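PDB 5O15: AmbC from Sorangium cellulosum, which acts as a bifunctional dehydratase-cyclase domain in ambruticin biosynthesis, probably removing water from a polyketide intermediate and closing an oxygen heterocycle on the product. Local coordinates for residues T145-G150 with S273-D278; S41-A46 with P92-V97; R164-L169 with L221-L226; L194-G199 with H210-D215; V52-V57 with A295-V300. One frame throughout, in Å; residues are numbered along the deposited sequence.

The five contacts span a double hotdog fold. Contact 2 lies in the N-terminal half and contacts 1, 3 and 4 in the C-terminal half, while contact 5 joins the halves. Contacts 1 and 2 lie on opposite sides of the chain's centre, their centres about 34 Å apart. Contact 1 touches contact 4 where L276 CD2 packs on L194 CD1 at 4.1 Å, and contact 3 touches contact 5 where A168 CB meets L54 CD2 at 4.0 Å. Contacts 3 and 4 share helix 211-225, their centres about 17 Å apart. D215 of contact 4 fits the dehydratase HPxLLD motif, consistent with an active-site place; a glycerol, probably from the crystallisation liquor, binds T145 in contact 1.

Contact 1: residues T145-G150 with S273-D278; sequences TAWAAG and SIELAD
The indole of W147 and the carboxylate of E275 stand almost perpendicular, their planes 82° apart. W147 CG sits between the backbone N and the carbonyl carbon (chi1 52°), and A148 CB, 3.7 Å above the ring plane, and T145 C lie against one face, both toward the rim. At the ring edge, near its plane, comes L276 N, 4.4 Å from W147 CZ2, while E275 O is closer, 3.6 Å from both W147 CZ2 and CH2. The NE1 of W147 donates to E275 OE1 at 3.3 Å, a long bond bent to 136° at the hydrogen, meeting that oxygen from above the carboxylate plane. A277 suits its place because a methyl group fits where three neighbours converge: its CB is 3.7 Å from A148 CB and 3.9 Å from T145 CG2, while W147 CH2 approaches obliquely at 4.1 Å. The loop between strands 129-137 and 158-160 is thus laid on the end of strand 269-277 of the C-terminal hotdog. T145 OG1 turns to G281 O and a bound glycerol. Since E275 OE2 forms a salt bridge with R258, the carboxylate is probably held chiefly by that arginine, the bent indole bond being the weaker tie.

Contact 2: residues S41-A46 with P92-V97; sequences STVEHA and PARGAV
S41 and A96 form a non-hydrogen-bonded antiparallel pair where strands 34-41 and 96-103 of the N-terminal hotdog meet, and S41 opens an ST motif there. S41 OG is anti to the backbone N (chi1 166°) and accepts from E44 N at 3.1 Å with a nearly straight 168° angle, and weakly from V43 N. An alanine here would keep the CB beside A96 CB but would probably leave E44 N without its acceptor and the turn freer to shift. T42 carries the polar link across. Its backbone N gives a 2.8 Å bond to G95 O. The hydroxyl OG1 has two carbonyls within reach, P92 O at 2.9 Å and G95 O at 3.1 Å, and which one takes its proton is not settled. T42 CG2 rests on P92 CD at 3.8 Å, so threonine serves both as polar and as apolar filler. G95 suits its position because a side chain would be crowded by P92 CB. On the exposed side, V43 CG2 lies 3.8 Å from R94 CG, using the aliphatic part of the arginine. A water completes the contact, donating to T42 O at 2.7 Å and to A93 O at 3.2 Å.

Contact 3: residues R164-L169 with L221-L226; sequences RWVEAL and LLRAEL
V166 and L226 make the apolar centre of this contact, their side chains crossing at about a right angle. V166 CG1, anti to the backbone N, comes to 3.9 Å from L226 CB and also lies against L226 CD2. Deeper in, L169 CD2 approaches L222 CD1 at 4.3 Å, while both leucines are further packed by strand 236-247. Branched aliphatic side chains suit the seam between short helix 167-170 and the last turn of helix 211-225, the long helix of the C-terminal hotdog.

R223 brings a flat, charged group into this setting. Its chain is extended from CG to NE, which carries the guanidinium across to the other segment. There L169 CD1 lies 3.7 Å above one face, offset toward the rim, and V166 CG2 nears NH1 obliquely. R223 NH2 forms a salt bridge with D170, whose other carboxylate oxygen takes the backbone N of V166, the N-cap residue.

Two waters bridge the polar groups. One, in the guanidinium plane, donates to R164 O at 2.7 Å and accepts from R223 NH1 at 3.1 Å; NH1 and R164 O themselves lie at a poor angle for a direct bond. The other accepts from R164 NH1 and donates to L226 O, just past the helix end. An alanine in place of R223 would probably leave D170 without its charged mate and open a gap beneath L169 CD1. The chemistry implies a buried charge that is probably tolerated because D170 balances it, while its flat face serves as packing surface.

Contact 4: residues L194-G199 with H210-D215; sequences LALPEG and HPALLD
L196 is the bump of this contact, and its two methyl groups fill a hollow made by H210, A212 and L213. L196 CD2 lies over one face of the H210 ring, 4.0 Å from its centroid and 18° off the normal, a CH-pi contact, while L196 CD1 lies 3.8 Å from H210 CG and near H210 CD2. L196 CD2 also seats against A212 CB at 3.8 Å and the backbone L213 N at 3.7 Å; the small A212 leaves room for the methyl. L196 and L213 cross at about a right angle. Beside them, L213 CD1 settles 3.9 Å from L194 CB. The end of strand 189-195 is thereby laid on the first turn of helix 211-225. H210, as the N-cap residue, holds that turn: its ND1 accepts from A212 N at 3.0 Å, in the ring plane, and its backbone O takes both L213 N and L214 N. W47 and F207 also meet the ring. H210 to D215 match the HPxLLD motif, whose aspartate is probably catalytic, as in related dehydratases. Polar needs at the helix start are thus met by ring edge and carbonyl, leaving the imidazole face as apolar surface for leucine.

Contact 5: residues V52-V57 with A295-V300; sequences VVLGTV and ATAEHV
V53 begins a type I' turn, closing at T56, that joins strands 52-53 and 56-57 into a hairpin against the start of helix 297-305. V53 CG1 faces V300 CG1 at 4.1 Å, the two side chains crossing at about a right angle, and M238 lies by both. L54 takes up left-handed backbone angles (phi 54°), as the turn requires, and its CB points toward the helix: L54 CB lies 3.8 Å from A297 CB, a close approach that the small alanine permits. L54 CD1 reaches further, to 3.6 Å from both A297 N and A295 O. G55 suits its place, since at its backbone angles a CB would jam against the carbonyl of L54; it matches the glycine of the HxxxGxxxxP motif of dehydratases. T56 and V300 run alongside each other in opposite senses, T56 CB 3.9 Å from V300 CG1. The helix start is capped by T296, whose OG1 accepts from H299 N at 3.0 Å. One water ties turn to helix: T56 OG1 donates to it at 2.6 Å, and it donates to L54 O at 2.7 Å and to A297 O at 2.8 Å.

Contact 1: residues T145-G150 with S273-D278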
# COMPACT_ATOMS: atom_id res chain seq x y z
N THR A 145 -6.40 6.98 18.36
CA THR A 145 -5.34 7.83 17.83
C THR A 145 -4.86 8.84 18.86
O THR A 145 -4.30 9.86 18.50
CB THR A 145 -5.80 8.51 16.53
OG1 THR A 145 -7.07 9.15 16.77
CG2 THR A 145 -5.93 7.46 15.39
N ALA A 146 -5.02 8.52 20.14
CA ALA A 146 -4.51 9.40 21.18
C ALA A 146 -3.00 9.61 21.07
O ALA A 146 -2.47 10.65 21.46
CB ALA A 146 -4.88 8.86 22.56
N TRP A 147 -2.29 8.63 20.49
CA TRP A 147 -0.85 8.75 20.29
C TRP A 147 -0.48 9.88 19.33
O TRP A 147 0.66 10.33 19.35
CB TRP A 147 -0.26 7.42 19.75
CG TRP A 147 -0.97 6.88 18.52
CD1 TRP A 147 -1.98 5.97 18.49
CD2 TRP A 147 -0.74 7.27 17.16
NE1 TRP A 147 -2.40 5.78 17.20
CE2 TRP A 147 -1.65 6.57 16.37
CE3 TRP A 147 0.16 8.14 16.54
CZ2 TRP A 147 -1.71 6.72 14.99
CZ3 TRP A 147 0.10 8.27 15.16
CH2 TRP A 147 -0.83 7.59 14.41
N ALA A 148 -1.41 10.34 18.50
CA ALA A 148 -1.17 11.42 17.55
C ALA A 148 -1.46 12.79 18.15
O ALA A 148 -1.10 13.80 17.55
CB ALA A 148 -2.05 11.20 16.30
N ALA A 149 -2.09 12.83 19.31
CA ALA A 149 -2.47 14.06 20.00
C ALA A 149 -1.43 14.42 21.05
O ALA A 149 -0.75 13.55 21.59
CB ALA A 149 -3.83 13.85 20.68
N GLY A 150 -1.35 15.72 21.38
CA GLY A 150 -0.47 16.14 22.45
C GLY A 150 0.98 16.12 22.01
O GLY A 150 1.31 16.52 20.91
N SER A 273 1.82 -3.66 12.28
CA SER A 273 0.53 -2.99 12.12
C SER A 273 0.78 -1.53 11.77
O SER A 273 1.84 -0.97 12.08
CB SER A 273 -0.30 -3.07 13.41
OG SER A 273 0.33 -2.35 14.47
N ILE A 274 -0.20 -0.91 11.13
CA ILE A 274 -0.10 0.49 10.72
C ILE A 274 -1.36 1.20 11.14
O ILE A 274 -2.46 0.75 10.79
CB ILE A 274 0.10 0.65 9.20
CG1 ILE A 274 1.35 -0.07 8.74
CG2 ILE A 274 0.11 2.12 8.80
CD1 ILE A 274 1.50 -0.17 7.23
N GLU A 275 -1.23 2.32 11.81
CA GLU A 275 -2.35 3.17 12.15
C GLU A 275 -2.05 4.57 11.66
O GLU A 275 -0.94 5.08 11.86
CB GLU A 275 -2.60 3.19 13.65
CG GLU A 275 -2.94 1.85 14.26
CD GLU A 275 -2.66 1.94 15.74
OE1 GLU A 275 -3.34 2.73 16.42
OE2 GLU A 275 -1.66 1.32 16.20
N LEU A 276 -3.04 5.22 11.04
CA LEU A 276 -2.88 6.54 10.44
C LEU A 276 -3.91 7.50 11.00
O LEU A 276 -5.09 7.16 11.11
CB LEU A 276 -3.03 6.43 8.92
CG LEU A 276 -2.08 5.44 8.25
CD1 LEU A 276 -2.37 5.29 6.78
CD2 LEU A 276 -0.62 5.85 8.43
N ALA A 277 -3.45 8.70 11.32
CA ALA A 277 -4.27 9.77 11.87
C ALA A 277 -4.13 11.03 11.03
O ALA A 277 -3.06 11.35 10.52
CB ALA A 277 -3.85 10.06 13.31
N ASP A 278 -5.23 11.77 10.94
CA ASP A 278 -5.25 13.04 10.24
C ASP A 278 -4.66 14.16 11.08
O ASP A 278 -4.28 13.98 12.23
CB ASP A 278 -6.65 13.38 9.71
CG ASP A 278 -7.66 13.77 10.79
OD1 ASP A 278 -7.27 14.20 11.90
OD2 ASP A 278 -8.87 13.66 10.46

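Contact 2: residues S41-A46 with P92-V97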
# COMPACT_ATOMS: atom_id res chain seq x y z
N SER A 41 -2.94 4.72 -16.60
CA SER A 41 -1.98 5.30 -17.54
C SER A 41 -0.78 5.86 -16.80
O SER A 41 -0.93 6.63 -15.85
CB SER A 41 -2.63 6.46 -18.29
OG SER A 41 -1.66 7.23 -18.96
N THR A 42 0.42 5.48 -17.25
CA THR A 42 1.65 6.03 -16.68
C THR A 42 2.00 7.39 -17.27
O THR A 42 2.99 8.00 -16.85
CB THR A 42 2.83 5.05 -16.83
OG1 THR A 42 3.16 4.89 -18.22
CG2 THR A 42 2.54 3.68 -16.18
N VAL A 43 1.23 7.86 -18.24
CA VAL A 43 1.29 9.25 -18.66
C VAL A 43 0.48 10.12 -17.70
O VAL A 43 0.97 11.14 -17.21
CB VAL A 43 0.78 9.39 -20.11
CG1 VAL A 43 0.88 10.83 -20.57
CG2 VAL A 43 1.55 8.46 -21.04
N GLU A 44 -0.75 9.72 -17.40
CA GLU A 44 -1.59 10.52 -16.51
C GLU A 44 -1.12 10.42 -15.07
O GLU A 44 -1.20 11.41 -14.32
CB GLU A 44 -3.05 10.09 -16.61
CG GLU A 44 -3.64 10.13 -18.03
CD GLU A 44 -4.95 9.35 -18.16
OE1 GLU A 44 -5.58 9.03 -17.12
OE2 GLU A 44 -5.34 9.05 -19.31
N HIS A 45 -0.60 9.26 -14.68
CA HIS A 45 -0.12 8.98 -13.33
C HIS A 45 1.36 8.67 -13.39
O HIS A 45 1.79 7.59 -12.97
CB HIS A 45 -0.92 7.83 -12.71
CG HIS A 45 -2.32 8.24 -12.42
ND1 HIS A 45 -2.68 8.87 -11.25
CD2 HIS A 45 -3.43 8.21 -13.19
CE1 HIS A 45 -3.96 9.19 -11.30
NE2 HIS A 45 -4.43 8.81 -12.48
N ALA A 46 2.15 9.61 -13.89
CA ALA A 46 3.58 9.38 -14.04
C ALA A 46 4.25 9.10 -12.70
O ALA A 46 5.30 8.45 -12.68
CB ALA A 46 4.25 10.57 -14.73
N PRO A 92 4.62 0.16 -17.82
CA PRO A 92 5.20 0.66 -19.08
C PRO A 92 5.72 2.06 -18.88
O PRO A 92 5.18 2.83 -18.09
CB PRO A 92 4.00 0.67 -20.03
CG PRO A 92 2.85 0.96 -19.13
CD PRO A 92 3.15 0.26 -17.82
N ALA A 93 6.78 2.40 -19.62
CA ALA A 93 7.41 3.70 -19.46
C ALA A 93 6.50 4.82 -19.94
O ALA A 93 6.54 5.93 -19.39
CB ALA A 93 8.75 3.75 -20.20
N ARG A 94 5.67 4.55 -20.95
CA ARG A 94 4.75 5.55 -21.50
C ARG A 94 3.57 4.82 -22.13
O ARG A 94 3.46 4.73 -23.35
CB ARG A 94 5.48 6.44 -22.52
CG ARG A 94 4.59 7.50 -23.17
CD ARG A 94 5.38 8.52 -23.97
NE ARG A 94 6.32 9.26 -23.12
CZ ARG A 94 6.01 10.36 -22.42
NH1 ARG A 94 4.78 10.86 -22.46
NH2 ARG A 94 6.94 10.94 -21.68
N GLY A 95 2.70 4.29 -21.29
CA GLY A 95 1.58 3.52 -21.79
C GLY A 95 0.57 3.33 -20.70
O GLY A 95 0.52 4.08 -19.73
N ALA A 96 -0.26 2.30 -20.87
CA ALA A 96 -1.34 2.07 -19.92
C ALA A 96 -1.61 0.58 -19.79
O ALA A 96 -1.30 -0.20 -20.70
CB ALA A 96 -2.61 2.80 -20.33
N VAL A 97 -2.16 0.21 -18.65
CA VAL A 97 -2.67 -1.13 -18.44
C VAL A 97 -4.15 -1.02 -18.13
O VAL A 97 -4.63 -0.06 -17.53
CB VAL A 97 -1.94 -1.92 -17.33
CG1 VAL A 97 -0.47 -2.09 -17.66
CG2 VAL A 97 -2.10 -1.22 -16.02
O HOH W 1 5.07 8.66 -18.45

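Contact 3: residues R164-L169 with L221-L226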
# COMPACT_ATOMS: atom_id res chain seq x y z
N ARG A 164 19.15 9.70 6.40
CA ARG A 164 20.27 8.78 6.32
C ARG A 164 20.06 7.86 5.12
O ARG A 164 18.96 7.33 4.88
CB ARG A 164 20.39 8.00 7.61
CG ARG A 164 21.61 7.13 7.66
CD ARG A 164 21.69 6.48 9.00
NE ARG A 164 23.01 5.97 9.38
CZ ARG A 164 23.39 4.72 9.14
NH1 ARG A 164 22.56 3.91 8.49
NH2 ARG A 164 24.55 4.28 9.60
N TRP A 165 21.12 7.64 4.37
CA TRP A 165 21.05 6.87 3.14
C TRP A 165 20.73 5.42 3.45
O TRP A 165 21.35 4.79 4.32
CB TRP A 165 22.41 6.98 2.46
CG TRP A 165 22.50 6.24 1.17
CD1 TRP A 165 22.92 4.95 1.01
CD2 TRP A 165 22.26 6.76 -0.13
NE1 TRP A 165 22.92 4.63 -0.33
CE2 TRP A 165 22.54 5.73 -1.05
CE3 TRP A 165 21.87 8.01 -0.62
CZ2 TRP A 165 22.43 5.90 -2.42
CZ3 TRP A 165 21.76 8.19 -1.98
CH2 TRP A 165 22.05 7.13 -2.87
N VAL A 166 19.76 4.89 2.72
CA VAL A 166 19.41 3.47 2.71
C VAL A 166 19.51 3.06 1.26
O VAL A 166 18.69 3.48 0.44
CB VAL A 166 17.99 3.23 3.25
CG1 VAL A 166 17.60 1.76 3.12
CG2 VAL A 166 17.90 3.64 4.70
N GLU A 167 20.52 2.25 0.91
CA GLU A 167 20.78 1.98 -0.51
C GLU A 167 19.53 1.48 -1.22
O GLU A 167 19.22 1.93 -2.32
CB GLU A 167 21.91 0.98 -0.63
CG GLU A 167 22.35 0.67 -2.04
CD GLU A 167 23.25 1.70 -2.69
OE1 GLU A 167 23.83 2.56 -1.98
OE2 GLU A 167 23.40 1.64 -3.91
N ALA A 168 18.82 0.52 -0.61
CA ALA A 168 17.70 -0.13 -1.29
C ALA A 168 16.58 0.84 -1.63
O ALA A 168 15.78 0.54 -2.53
CB ALA A 168 17.19 -1.30 -0.44
N LEU A 169 16.47 1.97 -0.93
CA LEU A 169 15.51 3.01 -1.27
C LEU A 169 16.17 4.10 -2.10
O LEU A 169 15.78 4.40 -3.23
CB LEU A 169 14.89 3.61 -0.01
CG LEU A 169 14.03 2.65 0.79
CD1 LEU A 169 13.55 3.34 2.03
CD2 LEU A 169 12.81 2.16 -0.02
N LEU A 221 9.11 2.51 8.22
CA LEU A 221 9.52 1.24 8.80
C LEU A 221 10.87 0.79 8.25
O LEU A 221 11.75 0.38 9.01
CB LEU A 221 8.44 0.21 8.49
CG LEU A 221 8.80 -1.21 8.87
CD1 LEU A 221 9.07 -1.30 10.37
CD2 LEU A 221 7.71 -2.13 8.51
N LEU A 222 11.05 0.84 6.94
CA LEU A 222 12.30 0.38 6.36
C LEU A 222 13.47 1.26 6.77
O LEU A 222 14.56 0.77 7.02
CB LEU A 222 12.17 0.31 4.85
CG LEU A 222 11.23 -0.75 4.30
CD1 LEU A 222 11.08 -0.64 2.79
CD2 LEU A 222 11.68 -2.15 4.70
N ARG A 223 13.27 2.58 6.82
CA ARG A 223 14.36 3.43 7.24
C ARG A 223 14.75 3.18 8.68
O ARG A 223 15.93 3.24 9.03
CB ARG A 223 14.01 4.90 7.01
CG ARG A 223 13.99 5.24 5.52
CD ARG A 223 13.70 6.69 5.23
NE ARG A 223 13.72 6.95 3.81
CZ ARG A 223 14.80 7.04 3.04
NH1 ARG A 223 16.02 7.04 3.56
NH2 ARG A 223 14.66 7.14 1.74
N ALA A 224 13.79 2.84 9.52
CA ALA A 224 14.10 2.47 10.89
C ALA A 224 14.81 1.12 10.95
O ALA A 224 15.80 0.97 11.67
CB ALA A 224 12.80 2.46 11.69
N GLU A 225 14.36 0.14 10.18
CA GLU A 225 14.90 -1.22 10.26
C GLU A 225 16.21 -1.42 9.50
O GLU A 225 17.00 -2.30 9.89
CB GLU A 225 13.87 -2.21 9.75
CG GLU A 225 12.71 -2.35 10.69
CD GLU A 225 13.03 -3.30 11.84
OE1 GLU A 225 13.67 -4.33 11.58
OE2 GLU A 225 12.65 -3.00 12.99
N LEU A 226 16.44 -0.70 8.40
CA LEU A 226 17.63 -0.83 7.57
C LEU A 226 18.66 0.25 7.87
O LEU A 226 19.63 0.42 7.11
CB LEU A 226 17.23 -0.80 6.09
CG LEU A 226 16.70 -2.11 5.48
CD1 LEU A 226 15.49 -2.70 6.22
CD2 LEU A 226 16.37 -1.92 4.01
O HOH W 2 16.91 6.94 6.56
O HOH W 3 22.53 1.12 7.34

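Contact 4: residues L194-G199 with H210-D215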
# COMPACT_ATOMS: atom_id res chain seq x y z
N LEU A 194 4.03 11.76 7.65
CA LEU A 194 3.99 11.35 6.25
C LEU A 194 3.35 12.46 5.43
O LEU A 194 2.36 13.04 5.83
CB LEU A 194 3.16 10.08 6.08
CG LEU A 194 3.49 8.91 7.00
CD1 LEU A 194 2.61 7.71 6.64
CD2 LEU A 194 4.96 8.51 6.96
N ALA A 195 3.91 12.74 4.25
CA ALA A 195 3.31 13.76 3.40
C ALA A 195 3.66 13.48 1.96
O ALA A 195 4.83 13.19 1.67
CB ALA A 195 3.80 15.16 3.76
N LEU A 196 2.66 13.54 1.10
CA LEU A 196 2.91 13.44 -0.33
C LEU A 196 3.71 14.65 -0.80
O LEU A 196 3.45 15.80 -0.39
CB LEU A 196 1.59 13.40 -1.10
CG LEU A 196 0.70 12.13 -0.96
CD1 LEU A 196 -0.64 12.33 -1.61
CD2 LEU A 196 1.33 10.97 -1.61
N PRO A 197 4.70 14.45 -1.66
CA PRO A 197 5.45 15.57 -2.22
C PRO A 197 4.58 16.46 -3.10
O PRO A 197 3.50 16.07 -3.58
CB PRO A 197 6.55 14.89 -3.05
CG PRO A 197 6.60 13.50 -2.56
CD PRO A 197 5.27 13.15 -2.03
N GLU A 198 5.08 17.67 -3.31
CA GLU A 198 4.41 18.63 -4.16
C GLU A 198 4.15 18.02 -5.52
O GLU A 198 4.94 17.22 -6.02
CB GLU A 198 5.32 19.87 -4.28
CG GLU A 198 4.94 20.89 -5.34
CD GLU A 198 5.94 22.05 -5.41
OE1 GLU A 198 6.70 22.25 -4.43
OE2 GLU A 198 5.98 22.75 -6.44
N GLY A 199 3.03 18.40 -6.12
CA GLY A 199 2.63 17.88 -7.41
C GLY A 199 1.82 16.63 -7.21
O GLY A 199 0.64 16.57 -7.56
N HIS A 210 -4.11 7.41 -1.08
CA HIS A 210 -3.16 7.47 -2.16
C HIS A 210 -2.08 6.42 -1.91
O HIS A 210 -1.47 6.40 -0.83
CB HIS A 210 -2.52 8.86 -2.20
CG HIS A 210 -1.76 9.15 -3.44
ND1 HIS A 210 -0.61 8.47 -3.78
CD2 HIS A 210 -1.98 10.05 -4.43
CE1 HIS A 210 -0.13 8.97 -4.91
NE2 HIS A 210 -0.94 9.93 -5.32
N PRO A 211 -1.77 5.58 -2.89
CA PRO A 211 -0.78 4.53 -2.66
C PRO A 211 0.59 5.01 -2.24
O PRO A 211 1.29 4.30 -1.51
CB PRO A 211 -0.75 3.80 -4.01
CG PRO A 211 -2.13 3.98 -4.54
CD PRO A 211 -2.52 5.39 -4.14
N ALA A 212 1.00 6.20 -2.69
CA ALA A 212 2.30 6.70 -2.26
C ALA A 212 2.29 7.16 -0.80
O ALA A 212 3.33 7.15 -0.15
CB ALA A 212 2.76 7.84 -3.17
N LEU A 213 1.12 7.49 -0.27
CA LEU A 213 1.01 7.88 1.12
C LEU A 213 1.02 6.67 2.04
O LEU A 213 1.75 6.63 3.03
CB LEU A 213 -0.22 8.77 1.29
CG LEU A 213 -0.45 9.39 2.65
CD1 LEU A 213 0.73 10.26 3.09
CD2 LEU A 213 -1.69 10.20 2.62
N LEU A 214 0.27 5.60 1.68
CA LEU A 214 0.40 4.38 2.46
C LEU A 214 1.82 3.81 2.33
O LEU A 214 2.39 3.33 3.32
CB LEU A 214 -0.66 3.36 2.05
CG LEU A 214 -0.61 2.04 2.83
CD1 LEU A 214 -0.80 2.29 4.33
CD2 LEU A 214 -1.68 1.05 2.31
N ASP A 215 2.43 3.91 1.15
CA ASP A 215 3.79 3.42 1.00
C ASP A 215 4.78 4.17 1.89
O ASP A 215 5.77 3.60 2.34
CB ASP A 215 4.24 3.49 -0.45
CG ASP A 215 5.53 2.76 -0.66
OD1 ASP A 215 5.49 1.51 -0.74
OD2 ASP A 215 6.60 3.40 -0.76

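Contact 5: residues V52-V57 with A295-V300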
# COMPACT_ATOMS: atom_id res chain seq x y z
N VAL A 52 10.62 2.48 -8.21
CA VAL A 52 11.67 1.62 -8.74
C VAL A 52 12.17 0.74 -7.61
O VAL A 52 12.69 1.26 -6.60
CB VAL A 52 12.81 2.45 -9.35
CG1 VAL A 52 13.86 1.52 -9.95
CG2 VAL A 52 12.27 3.43 -10.39
N VAL A 53 12.01 -0.58 -7.76
CA VAL A 53 12.34 -1.54 -6.73
C VAL A 53 13.59 -2.29 -7.18
O VAL A 53 13.54 -3.15 -8.06
CB VAL A 53 11.19 -2.51 -6.47
CG1 VAL A 53 11.59 -3.46 -5.41
CG2 VAL A 53 9.94 -1.73 -6.07
N LEU A 54 14.74 -1.89 -6.62
CA LEU A 54 16.02 -2.55 -6.92
C LEU A 54 16.27 -2.60 -8.43
O LEU A 54 16.80 -3.57 -8.96
CB LEU A 54 16.12 -3.94 -6.29
CG LEU A 54 15.90 -4.06 -4.79
CD1 LEU A 54 15.94 -5.51 -4.33
CD2 LEU A 54 16.92 -3.18 -4.00
N GLY A 55 15.87 -1.54 -9.13
CA GLY A 55 16.06 -1.42 -10.56
C GLY A 55 14.85 -1.78 -11.41
O GLY A 55 14.87 -1.51 -12.62
N THR A 56 13.80 -2.37 -10.84
CA THR A 56 12.64 -2.82 -11.60
C THR A 56 11.44 -1.93 -11.29
O THR A 56 11.08 -1.74 -10.13
CB THR A 56 12.34 -4.28 -11.24
OG1 THR A 56 13.44 -5.08 -11.68
CG2 THR A 56 11.04 -4.78 -11.93
N VAL A 57 10.79 -1.45 -12.34
CA VAL A 57 9.72 -0.47 -12.18
C VAL A 57 8.40 -1.24 -12.07
O VAL A 57 7.94 -1.84 -13.05
CB VAL A 57 9.69 0.51 -13.35
CG1 VAL A 57 8.69 1.60 -13.05
CG2 VAL A 57 11.09 1.09 -13.63
N ALA A 295 13.70 -9.75 -0.54
CA ALA A 295 13.80 -10.17 -1.93
C ALA A 295 15.06 -9.56 -2.55
O ALA A 295 15.42 -8.41 -2.26
CB ALA A 295 12.60 -9.67 -2.74
N THR A 296 15.71 -10.32 -3.41
CA THR A 296 16.87 -9.81 -4.14
C THR A 296 16.42 -9.09 -5.41
O THR A 296 15.28 -9.23 -5.87
CB THR A 296 17.77 -10.95 -4.57
OG1 THR A 296 17.08 -11.73 -5.54
CG2 THR A 296 18.19 -11.81 -3.40
N ALA A 297 17.36 -8.33 -5.99
CA ALA A 297 17.09 -7.61 -7.23
C ALA A 297 16.66 -8.58 -8.33
O ALA A 297 15.77 -8.26 -9.11
CB ALA A 297 18.31 -6.79 -7.66
N GLU A 298 17.37 -9.70 -8.46
CA GLU A 298 17.04 -10.67 -9.50
C GLU A 298 15.66 -11.29 -9.26
O GLU A 298 14.92 -11.53 -10.21
CB GLU A 298 18.11 -11.75 -9.53
CG GLU A 298 17.88 -12.84 -10.56
CD GLU A 298 17.78 -12.32 -11.98
OE1 GLU A 298 17.26 -13.06 -12.84
OE2 GLU A 298 18.21 -11.18 -12.25
N HIS A 299 15.30 -11.54 -8.00
CA HIS A 299 13.98 -12.09 -7.72
C HIS A 299 12.89 -11.14 -8.20
O HIS A 299 11.92 -11.55 -8.85
CB HIS A 299 13.82 -12.31 -6.22
CG HIS A 299 12.50 -12.89 -5.84
ND1 HIS A 299 12.28 -14.24 -5.83
CD2 HIS A 299 11.33 -12.31 -5.49
CE1 HIS A 299 11.02 -14.49 -5.50
NE2 HIS A 299 10.42 -13.33 -5.28
N VAL A 300 13.05 -9.84 -7.90
CA VAL A 300 12.07 -8.85 -8.31
C VAL A 300 12.02 -8.73 -9.83
O VAL A 300 10.95 -8.67 -10.43
CB VAL A 300 12.35 -7.49 -7.64
CG1 VAL A 300 11.37 -6.45 -8.15
CG2 VAL A 300 12.25 -7.62 -6.13
O HOH W 4 15.37 -5.66 -9.98